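Local coordinates for protein putative NAD(P)H-flavin oxidoreductase (Neisseria meningitidis serogroup A / serotype 4A, PDB 6WT2) that probably uses bound FMN and NAD(P)H to reduce nitro compounds such as chloramphenicol, at residues A[87-92]-A[150-155]; A[34-39]-A[200-205]. One frame throughout, in Å; residues are numbered along the deposited sequence.

Contact 1: A[87-92]-A[150-155]; sequences VVFLAK and YIALGN
F89 reaches from its strand to helix 138-162 and lays the outer half of its ring against L153. This is the tight part of the contact: F89 CE2 lies 3.6 Å from L153 CD1, while CB of the leucine sits 4.1 Å above the ring plane, displaced toward the rim. The two side chains cross at about a right angle. With CG of L153 anti to its backbone N (chi1 169°), one branch, CD1, comes up to the ring's rim at CE2 while CD2 points away from the ring. On the opposite face of the same ring V87 CG1 stands 3.8 Å from the plane. A flat aromatic ring suits this place because it can be packed on both faces, by V87 of its own strand and by L153 of the helix. The fit is looser at A152, whose CB approaches F89 CE1 obliquely at 4.4 Å; its short methyl adds a small second touch beside the bulkier leucine. No hydrogen bond crosses, as befits a wholly buried apolar interface. The adjoining Y150 and I151 each touch a different bound FMN, and Y150 OH bonds to E171, another flavin-binding residue. Strand 85-92 runs between strands 55-59 and 194-203; F57 and V198 from these flank F89, M156 extends the helical cover, and L153 also meets I151 of the second subunit.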
ATOM      1  N   VAL A  87      -4.738  14.167   5.308  1.00 20.66           N
ATOM      2  CA  VAL A  87      -3.996  14.037   4.054  1.00 20.37           C
ATOM      3  C   VAL A  87      -4.904  13.339   3.052  1.00 20.40           C
ATOM      4  O   VAL A  87      -5.472  12.281   3.351  1.00 20.48           O
ATOM      5  CB  VAL A  87      -2.683  13.252   4.242  1.00 23.49           C
ATOM      6  CG1 VAL A  87      -1.947  13.091   2.903  1.00 21.64           C
ATOM      7  CG2 VAL A  87      -1.778  13.945   5.256  1.00 27.56           C
ATOM      8  N   VAL A  88      -5.071  13.946   1.888  1.00 21.12           N
ATOM      9  CA  VAL A  88      -5.751  13.321   0.763  1.00 20.52           C
ATOM     10  C   VAL A  88      -4.670  12.990  -0.253  1.00 21.58           C
ATOM     11  O   VAL A  88      -3.938  13.883  -0.702  1.00 23.74           O
ATOM     12  CB  VAL A  88      -6.823  14.240   0.158  1.00 20.97           C
ATOM     13  CG1 VAL A  88      -7.458  13.576  -1.067  1.00 21.91           C
ATOM     14  CG2 VAL A  88      -7.877  14.619   1.222  1.00 23.04           C
ATOM     15  N   PHE A  89      -4.561  11.715  -0.597  1.00 20.33           N
ATOM     16  CA  PHE A  89      -3.545  11.226  -1.515  1.00 19.92           C
ATOM     17  C   PHE A  89      -4.056  11.328  -2.942  1.00 19.82           C
ATOM     18  O   PHE A  89      -5.158  10.864  -3.252  1.00 20.08           O
ATOM     19  CB  PHE A  89      -3.179   9.771  -1.201  1.00 24.91           C
ATOM     20  CG  PHE A  89      -2.522   9.573   0.136  1.00 25.89           C
ATOM     21  CD1 PHE A  89      -1.152   9.400   0.227  1.00 25.03           C
ATOM     22  CD2 PHE A  89      -3.280   9.541   1.305  1.00 28.27           C
ATOM     23  CE1 PHE A  89      -0.542   9.197   1.456  1.00 30.40           C
ATOM     24  CE2 PHE A  89      -2.680   9.359   2.542  1.00 21.71           C
ATOM     25  CZ  PHE A  89      -1.315   9.171   2.619  1.00 24.67           C
ATOM     26  N   LEU A  90      -3.254  11.944  -3.808  1.00 19.75           N
ATOM     27  CA  LEU A  90      -3.521  11.980  -5.236  1.00 19.94           C
ATOM     28  C   LEU A  90      -2.605  10.994  -5.947  1.00 20.29           C
ATOM     29  O   LEU A  90      -1.446  10.826  -5.564  1.00 19.32           O
ATOM     30  CB  LEU A  90      -3.268  13.377  -5.815  1.00 20.19           C
ATOM     31  CG  LEU A  90      -3.946  14.538  -5.103  1.00 20.49           C
ATOM     32  CD1 LEU A  90      -3.530  15.867  -5.828  1.00 20.77           C
ATOM     33  CD2 LEU A  90      -5.450  14.349  -5.040  1.00 20.85           C
ATOM     34  N   ALA A  91      -3.113  10.382  -7.008  1.00 25.18           N
ATOM     35  CA  ALA A  91      -2.301   9.525  -7.855  1.00 25.20           C
ATOM     36  C   ALA A  91      -2.229  10.111  -9.262  1.00 21.89           C
ATOM     37  O   ALA A  91      -3.178  10.737  -9.748  1.00 21.06           O
ATOM     38  CB  ALA A  91      -2.856   8.082  -7.874  1.00 19.47           C
ATOM     39  N   LYS A  92      -1.085   9.912  -9.912  1.00 21.00           N
ATOM     40  CA  LYS A  92      -0.882  10.409 -11.269  1.00 20.03           C
ATOM     41  C   LYS A  92      -1.819   9.726 -12.261  1.00 20.30           C
ATOM     42  O   LYS A  92      -1.952   8.493 -12.259  1.00 20.09           O
ATOM     43  CB  LYS A  92       0.560  10.169 -11.690  1.00 20.83           C
ATOM     44  CG  LYS A  92       0.945  10.895 -12.972  1.00 21.34           C
ATOM     45  CD  LYS A  92       0.924  12.398 -12.747  1.00 21.78           C
ATOM     46  CE  LYS A  92       1.156  13.205 -14.035  1.00 28.74           C
ATOM     47  NZ  LYS A  92      -0.039  13.151 -14.936  1.00 24.89           N
ATOM     48  N   TYR A 150      -0.900   3.544  -1.849  1.00 18.53           N
ATOM     49  CA  TYR A 150      -1.265   2.815  -0.641  1.00 18.92           C
ATOM     50  C   TYR A 150      -0.029   2.312   0.103  1.00 25.03           C
ATOM     51  O   TYR A 150      -0.117   2.025   1.306  1.00 22.93           O
ATOM     52  CB  TYR A 150      -2.210   1.663  -0.988  1.00 19.74           C
ATOM     53  CG  TYR A 150      -3.678   2.054  -1.136  1.00 20.14           C
ATOM     54  CD1 TYR A 150      -4.655   1.510  -0.297  1.00 21.81           C
ATOM     55  CD2 TYR A 150      -4.086   2.946  -2.114  1.00 19.97           C
ATOM     56  CE1 TYR A 150      -6.001   1.853  -0.437  1.00 22.16           C
ATOM     57  CE2 TYR A 150      -5.428   3.296  -2.255  1.00 20.60           C
ATOM     58  CZ  TYR A 150      -6.373   2.751  -1.418  1.00 22.56           C
ATOM     59  OH  TYR A 150      -7.698   3.099  -1.564  1.00 23.06           O
ATOM     60  N   ILE A 151       1.112   2.191  -0.587  1.00 19.26           N
ATOM     61  CA  ILE A 151       2.372   1.935   0.106  1.00 19.79           C
ATOM     62  C   ILE A 151       2.728   3.120   0.989  1.00 20.50           C
ATOM     63  O   ILE A 151       3.040   2.963   2.173  1.00 19.68           O
ATOM     64  CB  ILE A 151       3.501   1.657  -0.900  1.00 20.51           C
ATOM     65  CG1 ILE A 151       3.121   0.522  -1.845  1.00 21.10           C
ATOM     66  CG2 ILE A 151       4.805   1.386  -0.160  1.00 21.55           C
ATOM     67  CD1 ILE A 151       4.196   0.282  -2.910  1.00 22.06           C
ATOM     68  N   ALA A 152       2.704   4.327   0.411  1.00 21.73           N
ATOM     69  CA  ALA A 152       2.983   5.531   1.188  1.00 22.07           C
ATOM     70  C   ALA A 152       1.999   5.681   2.333  1.00 22.95           C
ATOM     71  O   ALA A 152       2.387   6.029   3.452  1.00 26.89           O
ATOM     72  CB  ALA A 152       2.931   6.761   0.288  1.00 22.76           C
ATOM     73  N   LEU A 153       0.714   5.433   2.065  1.00 18.69           N
ATOM     74  CA  LEU A 153      -0.292   5.453   3.124  1.00 18.47           C
ATOM     75  C   LEU A 153       0.083   4.518   4.271  1.00 24.18           C
ATOM     76  O   LEU A 153       0.129   4.934   5.436  1.00 22.39           O
ATOM     77  CB  LEU A 153      -1.653   5.077   2.546  1.00 18.71           C
ATOM     78  CG  LEU A 153      -2.757   4.809   3.578  1.00 24.65           C
ATOM     79  CD1 LEU A 153      -3.276   6.124   4.092  1.00 22.72           C
ATOM     80  CD2 LEU A 153      -3.865   3.977   2.953  1.00 23.41           C
ATOM     81  N   GLY A 154       0.354   3.246   3.955  1.00 24.84           N
ATOM     82  CA  GLY A 154       0.723   2.289   4.992  1.00 19.69           C
ATOM     83  C   GLY A 154       1.925   2.729   5.810  1.00 20.75           C
ATOM     84  O   GLY A 154       1.919   2.636   7.041  1.00 21.27           O
ATOM     85  N   ASN A 155       2.960   3.242   5.137  1.00 24.52           N
ATOM     86  CA  ASN A 155       4.190   3.636   5.822  1.00 26.87           C
ATOM     87  C   ASN A 155       3.979   4.846   6.726  1.00 24.55           C
ATOM     88  O   ASN A 155       4.480   4.879   7.855  1.00 23.84           O
ATOM     89  CB  ASN A 155       5.285   3.927   4.802  1.00 23.59           C
ATOM     90  CG  ASN A 155       5.933   2.672   4.270  1.00 23.06           C
ATOM     91  OD1 ASN A 155       5.936   1.621   4.934  1.00 25.76           O
ATOM     92  ND2 ASN A 155       6.525   2.773   3.083  1.00 22.21           N
TER

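Contact 2: A[34-39]-A[200-205]; sequences EDFQFI and ATFGYR
This is a helix-on-sheet contact, apolar in its buried part and water-bridged at its more exposed end, where helix 33-44 packs against the last residues of strand 194-203 and the loop that follows. F202 carries most of it. I39 covers one face of its ring, CG2 of I39 coming to 3.9 Å from F202 CE1, and the two side chains slide past each other in opposite directions. CG2 is placed anti to the backbone N of I39, while CG1 takes the position beside that nitrogen (chi1 -65°); the branched residue suits its place by offering two arms to one side of the flat phenyl, with CD1 of I39 4.2 Å from F202 CD1. F36 comes from one turn earlier. F202 CD2 lies at the edge of the F36 ring, near its plane, 4.2 Å from F36 CE1, and the F36 ring also stacks on H85. In the α+β fold of the nitroreductase family, the antiparallel sheet is flanked by helices, and the alternation along the strand sends F202 toward this helix and M156 of helix 138-162, while T201 meets strand 166-170. Beyond the strand, polar groups replace the hydrocarbons, as suits a partly exposed end. D35 OD2 and Y204 OH are joined by a water that donates to D35 OD2 at 2.8 Å and lies 2.7 Å from Y204 OH, in the plane of the tyrosine ring. The other carboxylate oxygen, OD1 of D35, forms a salt bridge with R9 of the second subunit, and R29 makes a cation-pi contact with the Y204 ring.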
ATOM      1  N   GLU A  34       7.173  19.784  13.303  1.00 27.75           N
ATOM      2  CA  GLU A  34       8.286  18.855  13.147  1.00 26.00           C
ATOM      3  C   GLU A  34       7.811  17.409  13.103  1.00 25.26           C
ATOM      4  O   GLU A  34       8.295  16.616  12.285  1.00 23.71           O
ATOM      5  CB  GLU A  34       9.296  19.046  14.283  1.00 33.12           C
ATOM      6  CG  GLU A  34      10.015  20.408  14.273  1.00 47.18           C
ATOM      7  CD  GLU A  34       9.130  21.590  14.700  1.00 52.91           C
ATOM      8  OE1 GLU A  34       8.017  21.373  15.248  1.00 39.14           O
ATOM      9  OE2 GLU A  34       9.558  22.749  14.481  1.00 59.44           O
ATOM     10  N   ASP A  35       6.880  17.033  13.984  1.00 21.71           N
ATOM     11  CA  ASP A  35       6.393  15.657  13.966  1.00 21.51           C
ATOM     12  C   ASP A  35       5.664  15.350  12.664  1.00 23.85           C
ATOM     13  O   ASP A  35       5.816  14.258  12.099  1.00 24.47           O
ATOM     14  CB  ASP A  35       5.476  15.389  15.162  1.00 28.90           C
ATOM     15  CG  ASP A  35       6.249  15.147  16.444  1.00 37.91           C
ATOM     16  OD1 ASP A  35       7.501  15.095  16.395  1.00 40.39           O
ATOM     17  OD2 ASP A  35       5.602  15.023  17.504  1.00 36.85           O
ATOM     18  N   PHE A  36       4.880  16.304  12.163  1.00 24.24           N
ATOM     19  CA  PHE A  36       4.161  16.037  10.928  1.00 27.15           C
ATOM     20  C   PHE A  36       5.095  15.988   9.729  1.00 24.43           C
ATOM     21  O   PHE A  36       4.836  15.229   8.788  1.00 25.43           O
ATOM     22  CB  PHE A  36       3.061  17.066  10.662  1.00 27.66           C
ATOM     23  CG  PHE A  36       2.098  16.588   9.623  1.00 25.67           C
ATOM     24  CD1 PHE A  36       1.236  15.541   9.907  1.00 28.59           C
ATOM     25  CD2 PHE A  36       2.128  17.096   8.340  1.00 26.98           C
ATOM     26  CE1 PHE A  36       0.381  15.042   8.939  1.00 29.74           C
ATOM     27  CE2 PHE A  36       1.270  16.598   7.367  1.00 23.02           C
ATOM     28  CZ  PHE A  36       0.402  15.577   7.669  1.00 22.78           C
ATOM     29  N   GLN A  37       6.172  16.782   9.736  1.00 24.40           N
ATOM     30  CA  GLN A  37       7.160  16.674   8.667  1.00 26.42           C
ATOM     31  C   GLN A  37       7.752  15.274   8.623  1.00 23.73           C
ATOM     32  O   GLN A  37       8.062  14.752   7.546  1.00 22.23           O
ATOM     33  CB  GLN A  37       8.278  17.698   8.851  1.00 26.90           C
ATOM     34  CG  GLN A  37       7.849  19.147   8.722  1.00 40.40           C
ATOM     35  CD  GLN A  37       7.669  19.592   7.277  1.00 52.08           C
ATOM     36  OE1 GLN A  37       8.488  19.275   6.410  1.00 56.73           O
ATOM     37  NE2 GLN A  37       6.592  20.336   7.014  1.00 42.49           N
ATOM     38  N   PHE A  38       7.978  14.679   9.797  1.00 22.70           N
ATOM     39  CA  PHE A  38       8.459  13.301   9.865  1.00 21.05           C
ATOM     40  C   PHE A  38       7.476  12.342   9.200  1.00 26.15           C
ATOM     41  O   PHE A  38       7.881  11.434   8.463  1.00 21.99           O
ATOM     42  CB  PHE A  38       8.720  12.927  11.328  1.00 20.68           C
ATOM     43  CG  PHE A  38       8.524  11.459  11.650  1.00 20.61           C
ATOM     44  CD1 PHE A  38       9.500  10.524  11.333  1.00 26.34           C
ATOM     45  CD2 PHE A  38       7.373  11.028  12.304  1.00 21.62           C
ATOM     46  CE1 PHE A  38       9.318   9.183  11.643  1.00 27.86           C
ATOM     47  CE2 PHE A  38       7.185   9.686  12.618  1.00 25.47           C
ATOM     48  CZ  PHE A  38       8.155   8.765  12.285  1.00 30.90           C
ATOM     49  N   ILE A  39       6.175  12.550   9.419  1.00 20.61           N
ATOM     50  CA  ILE A  39       5.164  11.698   8.793  1.00 25.74           C
ATOM     51  C   ILE A  39       5.194  11.860   7.274  1.00 25.75           C
ATOM     52  O   ILE A  39       5.197  10.875   6.525  1.00 21.07           O
ATOM     53  CB  ILE A  39       3.773  12.014   9.373  1.00 19.91           C
ATOM     54  CG1 ILE A  39       3.725  11.655  10.862  1.00 20.25           C
ATOM     55  CG2 ILE A  39       2.688  11.269   8.614  1.00 19.73           C
ATOM     56  CD1 ILE A  39       2.432  12.119  11.543  1.00 21.43           C
ATOM     57  N   ALA A 200      -6.254   9.923   4.720  1.00 20.08           N
ATOM     58  CA  ALA A 200      -5.889   9.487   6.062  1.00 23.94           C
ATOM     59  C   ALA A 200      -6.012  10.661   7.024  1.00 21.82           C
ATOM     60  O   ALA A 200      -5.675  11.785   6.670  1.00 21.35           O
ATOM     61  CB  ALA A 200      -4.461   8.947   6.112  1.00 23.98           C
ATOM     62  N   THR A 201      -6.472  10.386   8.240  1.00 21.12           N
ATOM     63  CA  THR A 201      -6.470  11.359   9.319  1.00 22.75           C
ATOM     64  C   THR A 201      -5.344  11.035  10.293  1.00 22.29           C
ATOM     65  O   THR A 201      -4.916   9.888  10.410  1.00 20.83           O
ATOM     66  CB  THR A 201      -7.821  11.374  10.055  1.00 20.52           C
ATOM     67  OG1 THR A 201      -8.101  10.076  10.620  1.00 20.62           O
ATOM     68  CG2 THR A 201      -8.940  11.732   9.088  1.00 22.04           C
ATOM     69  N   PHE A 202      -4.875  12.059  11.003  1.00 20.75           N
ATOM     70  CA  PHE A 202      -3.822  11.901  11.998  1.00 24.69           C
ATOM     71  C   PHE A 202      -4.103  12.789  13.192  1.00 24.68           C
ATOM     72  O   PHE A 202      -4.563  13.926  13.034  1.00 22.27           O
ATOM     73  CB  PHE A 202      -2.434  12.280  11.461  1.00 22.07           C
ATOM     74  CG  PHE A 202      -1.980  11.456  10.295  1.00 25.17           C
ATOM     75  CD1 PHE A 202      -1.190  10.336  10.489  1.00 20.76           C
ATOM     76  CD2 PHE A 202      -2.317  11.823   9.000  1.00 26.37           C
ATOM     77  CE1 PHE A 202      -0.771   9.573   9.407  1.00 20.46           C
ATOM     78  CE2 PHE A 202      -1.899  11.065   7.912  1.00 28.38           C
ATOM     79  CZ  PHE A 202      -1.134   9.932   8.116  1.00 20.10           C
ATOM     80  N   GLY A 203      -3.764  12.289  14.373  1.00 25.72           N
ATOM     81  CA  GLY A 203      -3.944  13.066  15.587  1.00 27.88           C
ATOM     82  C   GLY A 203      -3.689  12.213  16.811  1.00 28.40           C
ATOM     83  O   GLY A 203      -2.971  11.213  16.752  1.00 24.75           O
ATOM     84  N   TYR A 204      -4.286  12.630  17.918  1.00 23.98           N
ATOM     85  CA  TYR A 204      -4.167  11.939  19.189  1.00 25.02           C
ATOM     86  C   TYR A 204      -5.549  11.478  19.630  1.00 24.89           C
ATOM     87  O   TYR A 204      -6.486  12.281  19.681  1.00 26.65           O
ATOM     88  CB  TYR A 204      -3.522  12.853  20.226  1.00 25.90           C
ATOM     89  CG  TYR A 204      -2.134  13.296  19.833  1.00 25.47           C
ATOM     90  CD1 TYR A 204      -1.033  12.489  20.106  1.00 29.42           C
ATOM     91  CD2 TYR A 204      -1.920  14.511  19.178  1.00 25.23           C
ATOM     92  CE1 TYR A 204       0.249  12.878  19.745  1.00 29.11           C
ATOM     93  CE2 TYR A 204      -0.627  14.915  18.814  1.00 30.80           C
ATOM     94  CZ  TYR A 204       0.447  14.085  19.108  1.00 27.27           C
ATOM     95  OH  TYR A 204       1.724  14.447  18.755  1.00 28.40           O
ATOM     96  N   ARG A 205      -5.670  10.191  19.950  1.00 25.00           N
ATOM     97  CA  ARG A 205      -6.973   9.596  20.220  1.00 25.18           C
ATOM     98  C   ARG A 205      -7.605  10.196  21.473  1.00 27.83           C
ATOM     99  O   ARG A 205      -6.923  10.557  22.434  1.00 26.81           O
ATOM    100  CB  ARG A 205      -6.848   8.080  20.384  1.00 32.82           C
ATOM    101  CG  ARG A 205      -6.123   7.647  21.650  1.00 32.11           C
ATOM    102  CD  ARG A 205      -5.680   6.196  21.565  1.00 33.28           C
ATOM    103  NE  ARG A 205      -4.906   5.811  22.739  1.00 39.45           N
ATOM    104  CZ  ARG A 205      -3.576   5.813  22.793  1.00 44.54           C
ATOM    105  NH1 ARG A 205      -2.873   6.173  21.728  1.00 39.57           N
ATOM    106  NH2 ARG A 205      -2.949   5.447  23.906  1.00 45.38           N
TER
HETATM  107  O   HOH W   1       3.318  16.523  17.938  1.00 28.76           O

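Overall arrangement
Both contacts press a helix onto the same sheet, on its neighbouring strands 85-92 and 194-203. The centre of contact 1 lies about 1 Å from the centre of the folded chain, that of contact 2 about 14 Å. Contact 1 is entirely buried, purely apolar and borders the flavin; in contact 2 the phenylalanines and isoleucine are buried, but the far end turns to a carboxylate, a hydroxyl and a water. The two join directly: V87 O and A200 N, 2.8 Å apart, probably share a hydrogen bond, and V87 CG2 packs on F36 CZ at 3.6 Å. Both adjoin the second subunit, contact 1 by packing from L153 and a hydrogen bond from N155, contact 2 through the salt bridge of D35.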